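Local coordinates for protein DNA polymerase beta (Leishmania infantum, PDB 4P4M) that catalyses template-directed addition of nucleotides to a DNA strand as an X-family polymerase and probably serves in base excision repair, at residues Ile145-Asp150 against Tyr267-Val272; Leu233-Ala238 against Met245-Leu250. All coordinates share one frame; numbering follows the deposited sequence.

Interaction 1 (Ile145-Asp150 against Tyr267-Val272). With nucleotides of chain B.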
loop_
_atom_site.group_PDB
_atom_site.type_symbol
_atom_site.label_atom_id
_atom_site.label_comp_id
_atom_site.label_asym_id
_atom_site.label_seq_id
_atom_site.Cartn_x
_atom_site.Cartn_y
_atom_site.Cartn_z
ATOM N N ILE A 145 -13.333 7.054 -10.935
ATOM C CA ILE A 145 -14.509 7.068 -11.790
ATOM C C ILE A 145 -14.267 6.325 -13.102
ATOM O O ILE A 145 -15.053 5.457 -13.492
ATOM C CB ILE A 145 -14.942 8.513 -12.079
ATOM C CG1 ILE A 145 -15.517 9.145 -10.807
ATOM C CG2 ILE A 145 -15.931 8.548 -13.243
ATOM C CD1 ILE A 145 -15.588 10.670 -10.844
ATOM N N LYS A 146 -13.174 6.658 -13.776
ATOM C CA LYS A 146 -12.857 6.043 -15.067
ATOM C C LYS A 146 -12.700 4.523 -14.986
ATOM O O LYS A 146 -13.095 3.798 -15.912
ATOM C CB LYS A 146 -11.588 6.668 -15.662
ATOM C CG LYS A 146 -11.142 5.999 -16.957
ATOM C CD LYS A 146 -9.955 6.704 -17.594
ATOM C CE LYS A 146 -9.607 6.065 -18.934
ATOM N NZ LYS A 146 -8.453 6.743 -19.590
ATOM N N TYR A 147 -12.122 4.044 -13.883
ATOM C CA TYR A 147 -11.861 2.614 -13.694
ATOM C C TYR A 147 -12.844 1.932 -12.734
ATOM O O TYR A 147 -12.531 0.893 -12.151
ATOM C CB TYR A 147 -10.411 2.397 -13.210
ATOM C CG TYR A 147 -9.378 2.673 -14.287
ATOM C CD1 TYR A 147 -8.838 3.948 -14.459
ATOM C CD2 TYR A 147 -8.960 1.663 -15.149
ATOM C CE1 TYR A 147 -7.892 4.206 -15.458
ATOM C CE2 TYR A 147 -8.011 1.915 -16.150
ATOM C CZ TYR A 147 -7.493 3.188 -16.296
ATOM O OH TYR A 147 -6.561 3.432 -17.287
ATOM N N PHE A 148 -14.036 2.509 -12.587
ATOM C CA PHE A 148 -15.046 1.960 -11.676
ATOM C C PHE A 148 -15.322 0.471 -11.901
ATOM O O PHE A 148 -15.334 -0.300 -10.946
ATOM C CB PHE A 148 -16.355 2.764 -11.738
ATOM C CG PHE A 148 -17.396 2.313 -10.733
ATOM C CD1 PHE A 148 -17.300 2.677 -9.399
ATOM C CD2 PHE A 148 -18.464 1.522 -11.131
ATOM C CE1 PHE A 148 -18.251 2.252 -8.476
ATOM C CE2 PHE A 148 -19.422 1.102 -10.214
ATOM C CZ PHE A 148 -19.310 1.463 -8.887
ATOM N N TYR A 149 -15.539 0.058 -13.150
ATOM C CA TYR A 149 -15.791 -1.363 -13.416
ATOM C C TYR A 149 -14.604 -2.244 -12.983
ATOM O O TYR A 149 -14.777 -3.196 -12.206
ATOM C CB TYR A 149 -16.191 -1.623 -14.891
ATOM C CG TYR A 149 -16.017 -3.076 -15.286
ATOM C CD1 TYR A 149 -17.000 -4.029 -15.010
ATOM C CD2 TYR A 149 -14.845 -3.501 -15.897
ATOM C CE1 TYR A 149 -16.812 -5.373 -15.355
ATOM C CE2 TYR A 149 -14.649 -4.817 -16.237
ATOM C CZ TYR A 149 -15.625 -5.750 -15.960
ATOM O OH TYR A 149 -15.385 -7.055 -16.312
ATOM N N ASP A 150 -13.400 -1.918 -13.464
ATOM C CA ASP A 150 -12.203 -2.711 -13.138
ATOM C C ASP A 150 -11.963 -2.799 -11.628
ATOM O O ASP A 150 -11.650 -3.867 -11.094
ATOM C CB ASP A 150 -10.935 -2.117 -13.786
ATOM C CG ASP A 150 -10.857 -2.364 -15.285
ATOM O OD1 ASP A 150 -11.530 -3.294 -15.780
ATOM O OD2 ASP A 150 -10.109 -1.624 -15.968
ATOM N N TYR A 267 -6.243 -8.477 -20.318
ATOM C CA TYR A 267 -6.431 -8.366 -18.860
ATOM C C TYR A 267 -7.118 -7.077 -18.425
ATOM O O TYR A 267 -7.032 -6.050 -19.107
ATOM C CB TYR A 267 -5.074 -8.465 -18.126
ATOM C CG TYR A 267 -4.384 -9.803 -18.258
ATOM C CD1 TYR A 267 -4.610 -10.824 -17.340
ATOM C CD2 TYR A 267 -3.496 -10.045 -19.304
ATOM C CE1 TYR A 267 -3.966 -12.057 -17.472
ATOM C CE2 TYR A 267 -2.857 -11.261 -19.441
ATOM C CZ TYR A 267 -3.095 -12.263 -18.531
ATOM O OH TYR A 267 -2.446 -13.470 -18.682
ATOM N N LYS A 268 -7.790 -7.135 -17.272
ATOM C CA LYS A 268 -8.321 -5.942 -16.610
ATOM C C LYS A 268 -7.181 -5.128 -15.992
ATOM O O LYS A 268 -6.184 -5.698 -15.533
ATOM C CB LYS A 268 -9.256 -6.362 -15.462
ATOM C CG LYS A 268 -10.542 -7.099 -15.885
ATOM C CD LYS A 268 -11.348 -7.468 -14.630
ATOM C CE LYS A 268 -12.675 -8.152 -14.957
ATOM N NZ LYS A 268 -12.508 -9.571 -15.373
ATOM N N ALA A 269 -7.338 -3.807 -15.932
ATOM C CA ALA A 269 -6.440 -2.993 -15.118
ATOM C C ALA A 269 -6.717 -3.237 -13.624
ATOM O O ALA A 269 -7.874 -3.373 -13.219
ATOM C CB ALA A 269 -6.583 -1.507 -15.480
ATOM N N ARG A 270 -5.658 -3.292 -12.814
ATOM C CA ARG A 270 -5.773 -3.588 -11.381
ATOM C C ARG A 270 -5.180 -2.463 -10.542
ATOM O O ARG A 270 -4.256 -1.774 -10.981
ATOM C CB ARG A 270 -5.003 -4.877 -11.024
ATOM C CG ARG A 270 -5.323 -6.105 -11.885
ATOM C CD ARG A 270 -6.827 -6.449 -11.837
ATOM N NE ARG A 270 -7.101 -7.825 -12.287
ATOM C CZ ARG A 270 -8.277 -8.426 -12.117
ATOM N NH1 ARG A 270 -9.268 -7.764 -11.523
ATOM N NH2 ARG A 270 -8.469 -9.679 -12.521
ATOM N N ARG A 271 -5.682 -2.303 -9.316
ATOM C CA ARG A 271 -5.053 -1.391 -8.365
ATOM C C ARG A 271 -3.710 -1.946 -7.898
ATOM O O ARG A 271 -3.635 -3.060 -7.372
ATOM C CB ARG A 271 -5.965 -1.106 -7.164
ATOM C CG ARG A 271 -7.163 -0.250 -7.544
ATOM C CD ARG A 271 -7.951 0.213 -6.311
ATOM N NE ARG A 271 -8.478 -0.904 -5.527
ATOM C CZ ARG A 271 -8.065 -1.220 -4.299
ATOM N NH1 ARG A 271 -7.119 -0.506 -3.697
ATOM N NH2 ARG A 271 -8.596 -2.251 -3.666
ATOM N N VAL A 272 -2.658 -1.161 -8.120
ATOM C CA VAL A 272 -1.307 -1.544 -7.741
ATOM C C VAL A 272 -0.748 -0.503 -6.771
ATOM O O VAL A 272 -0.725 0.685 -7.081
ATOM C CB VAL A 272 -0.389 -1.696 -8.988
ATOM C CG1 VAL A 272 1.075 -1.986 -8.569
ATOM C CG2 VAL A 272 -0.921 -2.806 -9.917
ATOM P P DA B 5 -6.620 2.004 -1.012
ATOM O OP1 DA B 5 -6.314 1.512 -2.371
ATOM O OP2 DA B 5 -7.647 1.310 -0.213
ATOM O "O5'" DA B 5 -5.245 2.065 -0.220
ATOM C "C5'" DA B 5 -4.552 0.917 0.155
ATOM C "C4'" DA B 5 -3.224 1.322 0.756
ATOM O "O4'" DA B 5 -3.438 2.283 1.826
ATOM C "C3'" DA B 5 -2.512 0.147 1.409
ATOM O "O3'" DA B 5 -1.104 0.417 1.507
ATOM C "C2'" DA B 5 -3.233 0.131 2.759
ATOM C "C1'" DA B 5 -3.224 1.623 3.072
ATOM N N9 DA B 5 -4.185 2.118 4.070
ATOM C C8 DA B 5 -5.520 2.376 3.921
ATOM N N7 DA B 5 -6.097 2.857 5.003
ATOM C C5 DA B 5 -5.069 2.927 5.933
ATOM C C6 DA B 5 -5.013 3.350 7.284
ATOM N N6 DA B 5 -6.068 3.804 7.976
ATOM N N1 DA B 5 -3.815 3.287 7.911
ATOM C C2 DA B 5 -2.759 2.834 7.225
ATOM N N3 DA B 5 -2.693 2.408 5.961
ATOM C C4 DA B 5 -3.887 2.480 5.364
HETATM O O HOH W 1 -9.360 -5.021 -10.398
#
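This contact sits at the junction between the fingers and the palm of the polymerase, where the kink between helix 139-146 and helix 148-151 meets the chain leading into palm strand 270-277. Y147 makes the kink: it is the first residue to leave the earlier helix and the N-cap of the next, and the turn is closed by F148 N bonding to I145 O. With CG beside its own backbone N (chi1 -71°), the Y147 ring reaches across, and CE2 lies 3.8 Å from the methyl CB of A269. D150 packs against the same residue: its CB lies 3.4 Å from A269 O, and its OD2 comes 3.6 Å from A269 CB while lying in the plane of the Y147 ring, at the edge. On the outer side, K268 runs across Y149 at about a right angle, its CE 3.2 Å from Y149 OH. Water supplies the polar link, donating to D150 O at 2.7 Å and accepting from R270 NH1 at 3.0 Å. That water lies in the guanidinium plane, K268 CB sits over one face, and a salt bridge from NE to E159 further fixes the group. The next residue, R271, bent at chi3, puts NH1 2.5 Å from OP1 of DA5 of chain B, so the palm strand passes the bound DNA next to this fingers-palm junction of the X-family fold.

Interaction 2 (Leu233-Ala238 against Met245-Leu250). With nucleotides of chain C.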
loop_
_atom_site.group_PDB
_atom_site.type_symbol
_atom_site.label_atom_id
_atom_site.label_comp_id
_atom_site.label_asym_id
_atom_site.label_seq_id
_atom_site.Cartn_x
_atom_site.Cartn_y
_atom_site.Cartn_z
ATOM N N LEU A 233 1.822 0.286 -16.093
ATOM C CA LEU A 233 1.145 1.347 -15.337
ATOM C C LEU A 233 0.483 2.319 -16.318
ATOM O O LEU A 233 1.156 2.880 -17.186
ATOM C CB LEU A 233 2.117 2.100 -14.405
ATOM C CG LEU A 233 2.687 1.289 -13.224
ATOM C CD1 LEU A 233 3.579 2.173 -12.324
ATOM C CD2 LEU A 233 1.563 0.630 -12.400
ATOM N N GLU A 234 -0.831 2.510 -16.195
ATOM C CA GLU A 234 -1.552 3.328 -17.167
ATOM C C GLU A 234 -2.312 4.514 -16.579
ATOM O O GLU A 234 -2.818 5.361 -17.322
ATOM C CB GLU A 234 -2.453 2.461 -18.070
ATOM C CG GLU A 234 -3.514 1.650 -17.357
ATOM C CD GLU A 234 -4.451 0.919 -18.332
ATOM O OE1 GLU A 234 -4.013 -0.028 -19.017
ATOM O OE2 GLU A 234 -5.631 1.305 -18.415
ATOM N N ALA A 235 -2.396 4.586 -15.252
ATOM C CA ALA A 235 -3.028 5.735 -14.600
ATOM C C ALA A 235 -2.500 5.871 -13.180
ATOM O O ALA A 235 -2.188 4.864 -12.543
ATOM C CB ALA A 235 -4.569 5.579 -14.595
ATOM N N THR A 236 -2.389 7.106 -12.682
ATOM C CA THR A 236 -1.850 7.334 -11.332
ATOM C C THR A 236 -2.867 8.007 -10.418
ATOM O O THR A 236 -3.422 9.039 -10.771
ATOM C CB THR A 236 -0.584 8.230 -11.383
ATOM O OG1 THR A 236 0.441 7.556 -12.115
ATOM C CG2 THR A 236 -0.073 8.559 -9.961
ATOM N N MET A 237 -3.101 7.427 -9.244
ATOM C CA MET A 237 -3.971 8.038 -8.236
ATOM C C MET A 237 -3.206 8.990 -7.314
ATOM O O MET A 237 -3.634 10.123 -7.076
ATOM C CB MET A 237 -4.669 6.955 -7.398
ATOM C CG MET A 237 -5.745 6.175 -8.165
ATOM S SD MET A 237 -6.284 4.724 -7.243
ATOM C CE MET A 237 -7.676 4.210 -8.252
ATOM N N ALA A 238 -2.076 8.523 -6.789
ATOM C CA ALA A 238 -1.230 9.335 -5.908
ATOM C C ALA A 238 0.209 8.834 -5.994
ATOM O O ALA A 238 0.447 7.631 -6.165
ATOM C CB ALA A 238 -1.729 9.274 -4.455
ATOM N N MET A 245 0.414 4.792 -5.858
ATOM C CA MET A 245 -0.876 4.123 -6.054
ATOM C C MET A 245 -1.373 4.420 -7.469
ATOM O O MET A 245 -1.547 5.588 -7.827
ATOM C CB MET A 245 -1.919 4.643 -5.050
ATOM C CG MET A 245 -1.608 4.354 -3.584
ATOM S SD MET A 245 -2.606 5.365 -2.450
ATOM C CE MET A 245 -4.259 5.129 -3.102
ATOM N N GLY A 246 -1.615 3.373 -8.260
ATOM C CA GLY A 246 -2.094 3.530 -9.625
ATOM C C GLY A 246 -2.801 2.298 -10.177
ATOM O O GLY A 246 -3.186 1.399 -9.422
ATOM N N MET A 247 -2.984 2.265 -11.494
ATOM C CA MET A 247 -3.634 1.143 -12.167
ATOM C C MET A 247 -2.599 0.468 -13.062
ATOM O O MET A 247 -1.967 1.126 -13.897
ATOM C CB MET A 247 -4.808 1.621 -13.036
ATOM C CG MET A 247 -5.916 2.373 -12.289
ATOM S SD MET A 247 -6.740 1.399 -11.002
ATOM C CE MET A 247 -7.379 0.034 -11.988
ATOM N N GLY A 248 -2.417 -0.834 -12.864
ATOM C CA GLY A 248 -1.498 -1.626 -13.661
ATOM C C GLY A 248 -2.209 -2.760 -14.393
ATOM O O GLY A 248 -3.066 -3.440 -13.830
ATOM N N ARG A 249 -1.852 -2.965 -15.653
ATOM C CA ARG A 249 -2.513 -3.981 -16.484
ATOM C C ARG A 249 -1.465 -4.849 -17.170
ATOM O O ARG A 249 -0.609 -4.324 -17.886
ATOM C CB ARG A 249 -3.375 -3.294 -17.548
ATOM C CG ARG A 249 -4.251 -4.243 -18.383
ATOM C CD ARG A 249 -4.806 -3.565 -19.646
ATOM N NE ARG A 249 -5.547 -2.321 -19.404
ATOM C CZ ARG A 249 -6.874 -2.218 -19.305
ATOM N NH1 ARG A 249 -7.656 -3.295 -19.386
ATOM N NH2 ARG A 249 -7.426 -1.025 -19.106
ATOM N N LEU A 250 -1.513 -6.164 -16.953
ATOM C CA LEU A 250 -0.595 -7.074 -17.644
ATOM C C LEU A 250 -0.804 -6.976 -19.165
ATOM O O LEU A 250 -1.926 -6.803 -19.634
ATOM C CB LEU A 250 -0.808 -8.526 -17.182
ATOM C CG LEU A 250 -0.465 -8.892 -15.727
ATOM C CD1 LEU A 250 -1.197 -10.158 -15.307
ATOM C CD2 LEU A 250 1.056 -9.049 -15.510
ATOM P P DG C 6 0.421 13.054 -4.404
ATOM O OP1 DG C 6 0.176 12.521 -5.752
ATOM O OP2 DG C 6 1.572 13.950 -4.143
ATOM O "O5'" DG C 6 -0.874 13.851 -3.906
ATOM C "C5'" DG C 6 -2.159 13.234 -4.029
ATOM C "C4'" DG C 6 -3.252 14.228 -3.674
ATOM O "O4'" DG C 6 -3.331 14.364 -2.231
ATOM C "C3'" DG C 6 -3.024 15.639 -4.202
ATOM O "O3'" DG C 6 -4.276 16.192 -4.582
ATOM C "C2'" DG C 6 -2.422 16.371 -3.007
ATOM C "C1'" DG C 6 -3.199 15.726 -1.868
ATOM N N9 DG C 6 -2.538 15.765 -0.569
ATOM C C8 DG C 6 -1.191 15.672 -0.313
ATOM N N7 DG C 6 -0.902 15.735 0.957
ATOM C C5 DG C 6 -2.135 15.860 1.580
ATOM C C6 DG C 6 -2.451 15.975 2.952
ATOM O O6 DG C 6 -1.666 15.974 3.915
ATOM N N1 DG C 6 -3.828 16.095 3.156
ATOM C C2 DG C 6 -4.771 16.105 2.157
ATOM N N2 DG C 6 -6.056 16.229 2.537
ATOM N N3 DG C 6 -4.482 16.000 0.868
ATOM C C4 DG C 6 -3.149 15.885 0.658
ATOM P P DT C 5 4.549 9.648 0.274
ATOM O OP1 DT C 5 5.253 8.988 -0.848
ATOM O OP2 DT C 5 5.247 10.666 1.115
ATOM O "O5'" DT C 5 3.225 10.345 -0.314
ATOM C "C5'" DT C 5 2.392 9.602 -1.232
ATOM C "C4'" DT C 5 1.147 10.411 -1.620
ATOM O "O4'" DT C 5 0.322 10.575 -0.431
ATOM C "C3'" DT C 5 1.333 11.808 -2.233
ATOM O "O3'" DT C 5 0.497 11.801 -3.403
ATOM C "C2'" DT C 5 0.870 12.756 -1.120
ATOM C "C1'" DT C 5 -0.187 11.904 -0.424
ATOM N N1 DT C 5 -0.499 12.190 1.020
ATOM C C2 DT C 5 -1.829 12.247 1.384
ATOM O O2 DT C 5 -2.739 12.127 0.589
ATOM N N3 DT C 5 -2.065 12.476 2.713
ATOM C C4 DT C 5 -1.108 12.638 3.693
ATOM O O4 DT C 5 -1.424 12.835 4.863
ATOM C C5 DT C 5 0.270 12.558 3.258
ATOM C C7 DT C 5 1.371 12.728 4.263
ATOM C C6 DT C 5 0.517 12.338 1.952
#
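M245 O is gripped by two backbone donors, M237 N at 2.8 Å and A238 N at 3.2 Å, both in its carbonyl plane. The second bond lies on a lone pair and is the straighter (166°, against 145° for the first). With both donors on one carbonyl, M237 and A238 face M245, a classic beta bulge in an antiparallel pair of the palm sheet that shifts the register by one after T236; M245 N returns a bond to A238 O. Farther along, M247 N meets A235 O from above the carbonyl plane, and E234 N bonds to M247 O almost along the C=O axis. A235 N is buried without a partner. On the face carrying A235 and M247, the M237 chain extends until its CE lies 4.0 Å from M247 SD. E234 holds its CG in the crowded position between N and C (chi1 60°), where R249 forms a side-on salt bridge, R249 NE to E234 OE1 at 2.8 Å and R249 NH2 to E234 OE2 at 3.0 Å. Both nitrogens approach from above the carboxylate plane, and OE2 also hydrogen-bonds with Y147 OH. A238 CB comes 3.5 Å from O3' of DT5 of chain C.

Interactions 1 and 2 have centres about 9 Å apart and both reach the palm sheet, interaction 1 through 267-272 alone; in it strands 243-248 and 270-277 are antiparallel neighbours, and R270 N bonds to G248 O at 2.8 Å. A side-chain bridge also joins them: Y147 OH meets E234 OE2 at 2.6 Å, so the carboxylate held by R249 also fixes the tyrosine at the kink of 145-150. R249 reaches back to Y267 O through NH1. Toward the active site, the side chain of M245 is about 7 Å from that of D196, a magnesium ligand, and about 10 Å from the bound dideoxythymidine triphosphate, while R271 makes a long, weak ion pair with D196.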